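Local atomic coordinates of DegQ (Legionella fallonii, PDB entry 3PV5), a protein that probably degrades misfolded proteins as an HtrA-family serine protease with PDZ domains, enclosing its active sites within large 12-subunit assemblies. Residues L370-F375 and V388-A393; D408-A413 and V437-G442. All coordinates share one frame; numbering follows the deposited sequence.

Contact 1 of 2, residues L370-F375 and V388-A393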
# COMPACT_ATOMS: atom_id res chain seq x y z
N LEU A 370 46.30 22.79 -3.68
CA LEU A 370 45.53 23.66 -2.79
C LEU A 370 45.06 24.97 -3.50
O LEU A 370 45.77 25.53 -4.32
CB LEU A 370 46.39 24.00 -1.58
CG LEU A 370 46.81 22.91 -0.60
CD1 LEU A 370 47.61 23.55 0.53
CD2 LEU A 370 45.61 22.16 -0.01
N ALA A 371 43.85 25.46 -3.20
CA ALA A 371 43.42 26.80 -3.69
C ALA A 371 43.47 27.71 -2.51
O ALA A 371 42.93 27.40 -1.49
CB ALA A 371 42.06 26.77 -4.30
N LEU A 372 44.15 28.82 -2.66
CA LEU A 372 44.52 29.67 -1.53
C LEU A 372 44.12 31.12 -1.80
O LEU A 372 44.21 31.55 -2.93
CB LEU A 372 46.05 29.58 -1.41
CG LEU A 372 46.66 28.18 -1.13
CD1 LEU A 372 48.14 28.20 -1.30
CD2 LEU A 372 46.30 27.68 0.27
N ARG A 373 43.67 31.87 -0.80
CA ARG A 373 43.51 33.33 -0.94
C ARG A 373 43.90 34.01 0.32
O ARG A 373 43.91 33.38 1.40
CB ARG A 373 42.08 33.80 -1.36
CG ARG A 373 40.90 33.04 -0.78
CD ARG A 373 39.52 33.72 -0.88
NE ARG A 373 39.34 34.55 0.31
CZ ARG A 373 38.19 35.11 0.69
NH1 ARG A 373 37.06 34.95 -0.04
NH2 ARG A 373 38.18 35.84 1.81
N ALA A 374 44.24 35.30 0.18
CA ALA A 374 44.54 36.13 1.36
C ALA A 374 43.25 36.26 2.19
O ALA A 374 42.15 36.25 1.63
CB ALA A 374 45.09 37.50 0.97
N PHE A 375 43.41 36.36 3.51
CA PHE A 375 42.28 36.39 4.45
C PHE A 375 42.61 37.32 5.61
O PHE A 375 43.64 37.20 6.22
CB PHE A 375 41.98 34.95 4.96
CG PHE A 375 40.78 34.82 5.85
CD1 PHE A 375 39.54 34.51 5.33
CD2 PHE A 375 40.90 34.93 7.24
CE1 PHE A 375 38.46 34.33 6.17
CE2 PHE A 375 39.81 34.77 8.06
CZ PHE A 375 38.59 34.46 7.52
N VAL A 388 46.14 32.80 5.28
CA VAL A 388 45.59 32.39 3.98
C VAL A 388 44.58 31.26 4.09
O VAL A 388 44.85 30.20 4.67
CB VAL A 388 46.66 32.16 2.91
CG1 VAL A 388 48.04 32.54 3.40
CG2 VAL A 388 46.59 30.84 2.34
N GLN A 389 43.42 31.51 3.51
CA GLN A 389 42.29 30.64 3.68
C GLN A 389 42.46 29.60 2.64
O GLN A 389 42.80 29.92 1.53
CB GLN A 389 40.98 31.45 3.51
CG GLN A 389 39.68 30.66 3.62
CD GLN A 389 38.46 31.51 3.23
OE1 GLN A 389 38.47 32.27 2.21
NE2 GLN A 389 37.39 31.37 4.02
N VAL A 390 42.30 28.34 3.01
CA VAL A 390 42.30 27.27 2.03
C VAL A 390 40.89 27.19 1.50
O VAL A 390 39.93 26.91 2.25
CB VAL A 390 42.68 25.92 2.65
CG1 VAL A 390 42.57 24.83 1.59
CG2 VAL A 390 44.10 25.99 3.20
N VAL A 391 40.76 27.48 0.22
CA VAL A 391 39.45 27.60 -0.42
C VAL A 391 39.11 26.28 -1.04
O VAL A 391 37.94 25.94 -1.21
CB VAL A 391 39.46 28.59 -1.57
CG1 VAL A 391 38.13 28.53 -2.37
CG2 VAL A 391 39.73 29.95 -1.08
N GLY A 392 40.14 25.56 -1.46
CA GLY A 392 39.95 24.21 -1.89
C GLY A 392 41.21 23.38 -1.79
O GLY A 392 42.33 23.90 -1.69
N ALA A 393 41.02 22.08 -1.81
CA ALA A 393 42.11 21.16 -1.62
C ALA A 393 41.80 19.81 -2.27
O ALA A 393 40.82 19.19 -1.95
CB ALA A 393 42.38 21.00 -0.12
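Ala371 and the Val391-Gly392 pair meet at a classic beta bulge in this antiparallel hairpin. Ala371 O takes two donors, Val391 N at 2.8 Å and, weakly, Gly392 N at 3.3 Å, while Ala371 N returns a nearly straight bond (174°) to Gly392 O. Past the bulge, Arg373 and Gln389 form a hydrogen-bonded pair: Arg373 N reaches Gln389 O at 3.2 Å and Gln389 N reaches Arg373 O at 2.9 Å. The other edge of 388-393 is bonded as well, pairing with strand 409-413. The side chains of Arg373 and Gln389 run alongside each other, yet Gln389 OE1 sits over a face of the guanidinium, toward its rim. Although Arg373 NE lies 3.1 Å from Gln389 OE1, the angle is too poor for a hydrogen bond. Gln389 extends with CG anti to its backbone N (chi1 178°), crossing the Phe375 ring obliquely, with Gln389 CD 3.8 Å from Phe375 CD1. The opposite face is apolar: Leu372 CD2 touches both Val388 CG2 and Val390 CG2, and Leu372 and Val388 continue onto Leu424 of helix 421-428. Gln377 of a second subunit packs on Ala371 and Val391. The arrangement is a bulged beta hairpin that forms part of the second PDZ domain's antiparallel sheet.

Contact 2 of 2, residues D408-A413 and V437-G442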
# COMPACT_ATOMS: atom_id res chain seq x y z
N ASP A 408 39.92 26.07 6.18
CA ASP A 408 41.03 26.31 7.07
C ASP A 408 41.74 27.60 6.74
O ASP A 408 42.02 27.91 5.56
CB ASP A 408 42.04 25.16 6.97
CG ASP A 408 41.59 23.91 7.73
OD1 ASP A 408 40.65 24.00 8.52
OD2 ASP A 408 42.17 22.82 7.53
N ILE A 409 42.09 28.32 7.80
CA ILE A 409 42.96 29.46 7.70
C ILE A 409 44.39 29.10 8.10
O ILE A 409 44.65 28.81 9.26
CB ILE A 409 42.46 30.60 8.60
CG1 ILE A 409 40.96 30.91 8.38
CG2 ILE A 409 43.20 31.91 8.21
CD1 ILE A 409 40.69 31.28 6.92
N ILE A 410 45.33 29.19 7.19
CA ILE A 410 46.71 29.00 7.57
C ILE A 410 47.25 30.30 8.12
O ILE A 410 47.33 31.26 7.37
CB ILE A 410 47.56 28.59 6.40
CG1 ILE A 410 47.06 27.28 5.86
CG2 ILE A 410 49.07 28.47 6.80
CD1 ILE A 410 47.80 26.82 4.63
N ILE A 411 47.60 30.33 9.42
CA ILE A 411 48.07 31.57 10.10
C ILE A 411 49.57 31.53 10.40
O ILE A 411 50.21 32.56 10.60
CB ILE A 411 47.27 31.90 11.42
CG1 ILE A 411 47.66 30.94 12.56
CG2 ILE A 411 45.74 31.86 11.19
CD1 ILE A 411 46.86 31.18 13.97
N SER A 412 50.18 30.36 10.38
CA SER A 412 51.61 30.37 10.32
C SER A 412 52.18 29.17 9.61
O SER A 412 51.55 28.16 9.51
CB SER A 412 52.24 30.56 11.73
OG SER A 412 52.05 29.45 12.51
N ALA A 413 53.40 29.33 9.12
CA ALA A 413 54.15 28.26 8.47
C ALA A 413 55.59 28.26 9.02
O ALA A 413 56.24 29.33 9.04
CB ALA A 413 54.15 28.49 6.98
N VAL A 437 52.51 23.79 9.84
CA VAL A 437 51.44 24.73 9.46
C VAL A 437 50.51 24.80 10.66
O VAL A 437 50.17 23.77 11.23
CB VAL A 437 50.70 24.21 8.20
CG1 VAL A 437 49.37 24.80 8.09
CG2 VAL A 437 51.48 24.53 6.96
N GLN A 438 50.16 26.01 11.08
CA GLN A 438 49.18 26.22 12.14
C GLN A 438 47.92 26.72 11.46
O GLN A 438 47.98 27.67 10.68
CB GLN A 438 49.71 27.23 13.14
CG GLN A 438 48.86 27.53 14.30
CD GLN A 438 49.39 28.69 15.16
OE1 GLN A 438 50.43 29.30 14.86
NE2 GLN A 438 48.69 28.98 16.25
N VAL A 439 46.79 26.04 11.69
CA VAL A 439 45.52 26.42 11.09
C VAL A 439 44.45 26.70 12.12
O VAL A 439 44.38 25.99 13.13
CB VAL A 439 45.01 25.35 10.17
CG1 VAL A 439 46.11 24.96 9.18
CG2 VAL A 439 44.47 24.16 10.94
N LEU A 440 43.64 27.75 11.88
CA LEU A 440 42.37 27.95 12.59
C LEU A 440 41.30 27.23 11.80
O LEU A 440 41.27 27.31 10.59
CB LEU A 440 42.01 29.43 12.72
CG LEU A 440 42.94 30.28 13.62
CD1 LEU A 440 44.32 30.19 13.12
CD2 LEU A 440 42.54 31.76 13.68
N ARG A 441 40.45 26.47 12.49
CA ARG A 441 39.30 25.79 11.87
C ARG A 441 38.11 26.09 12.71
O ARG A 441 38.02 25.68 13.87
CB ARG A 441 39.50 24.29 11.82
CG ARG A 441 38.32 23.56 11.16
CD ARG A 441 38.65 22.04 10.97
NE ARG A 441 39.94 21.86 10.29
CZ ARG A 441 40.70 20.76 10.33
NH1 ARG A 441 40.29 19.69 11.01
NH2 ARG A 441 41.86 20.74 9.66
N GLY A 442 37.18 26.85 12.15
CA GLY A 442 36.12 27.44 12.97
C GLY A 442 36.62 28.04 14.28
O GLY A 442 37.39 29.01 14.28
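Ile410 and Val439 face the interior of the second PDZ domain as a non-hydrogen-bonded pair of antiparallel strands. Ile410 CG1 meets Val439 CG1 at 4.2 Å, while Ile410 CG2, anti to the backbone N, reaches Val437 CG1 at 3.9 Å. Leu424 of helix 421-428 also touches Ile410, and Met446 and Leu448 of strand 444-450 pack on Val439. On the other face Leu440 crosses Ile411 at about a right angle; their modelled methyl contacts are too short to be reliable. Between these layers, Ile409 and Leu440 exchange backbone bonds in both directions. A classic beta bulge follows, where Ile411 and Ser412 both face Gln438: Gln438 O accepts Ile411 N at 3.0 Å and Ser412 N only weakly, and Gln438 N donates to Ser412 O. The side chains repeat the link, Ser412 OG donating to Gln438 OE1 at 2.9 Å, in the carbonyl plane and on a lone pair. Gln438 also packs on Ser287 of a third subunit. At the far end Asp408 and Arg441 form a salt bridge, their carboxylate and guanidinium planes only 13° apart. Asp408 OD2 has a second donor in Arg405 N, which probably steadies the carboxylate. Arg441 grips side-on: NE meets the syn lone pair of Asp408 OD1 at 2.9 Å, and NH2 reaches Asp408 OD2 at 3.0 Å.

Contacts 1 and 2 are successive strand pairs of one sheet in the second PDZ domain, their centres about 10 Å apart. Strands 384-393 and 409-413 are neighbours, joined by probable hydrogen bonds from Val390 N to Asp408 O and from Ile410 N to Val388 O. Ile409 CD1 packs on Phe375 and Gln389, carrying apolar contact across the same junction. Contact 1 is only partly buried, and a second subunit lies along its Ala371, Arg373 and Val391 side; contact 2 is mostly buried. Both are bulged antiparallel pairings, but contact 1 relies on backbone bonds, whereas contact 2 adds a side-chain hydrogen bond and a two-pronged salt bridge.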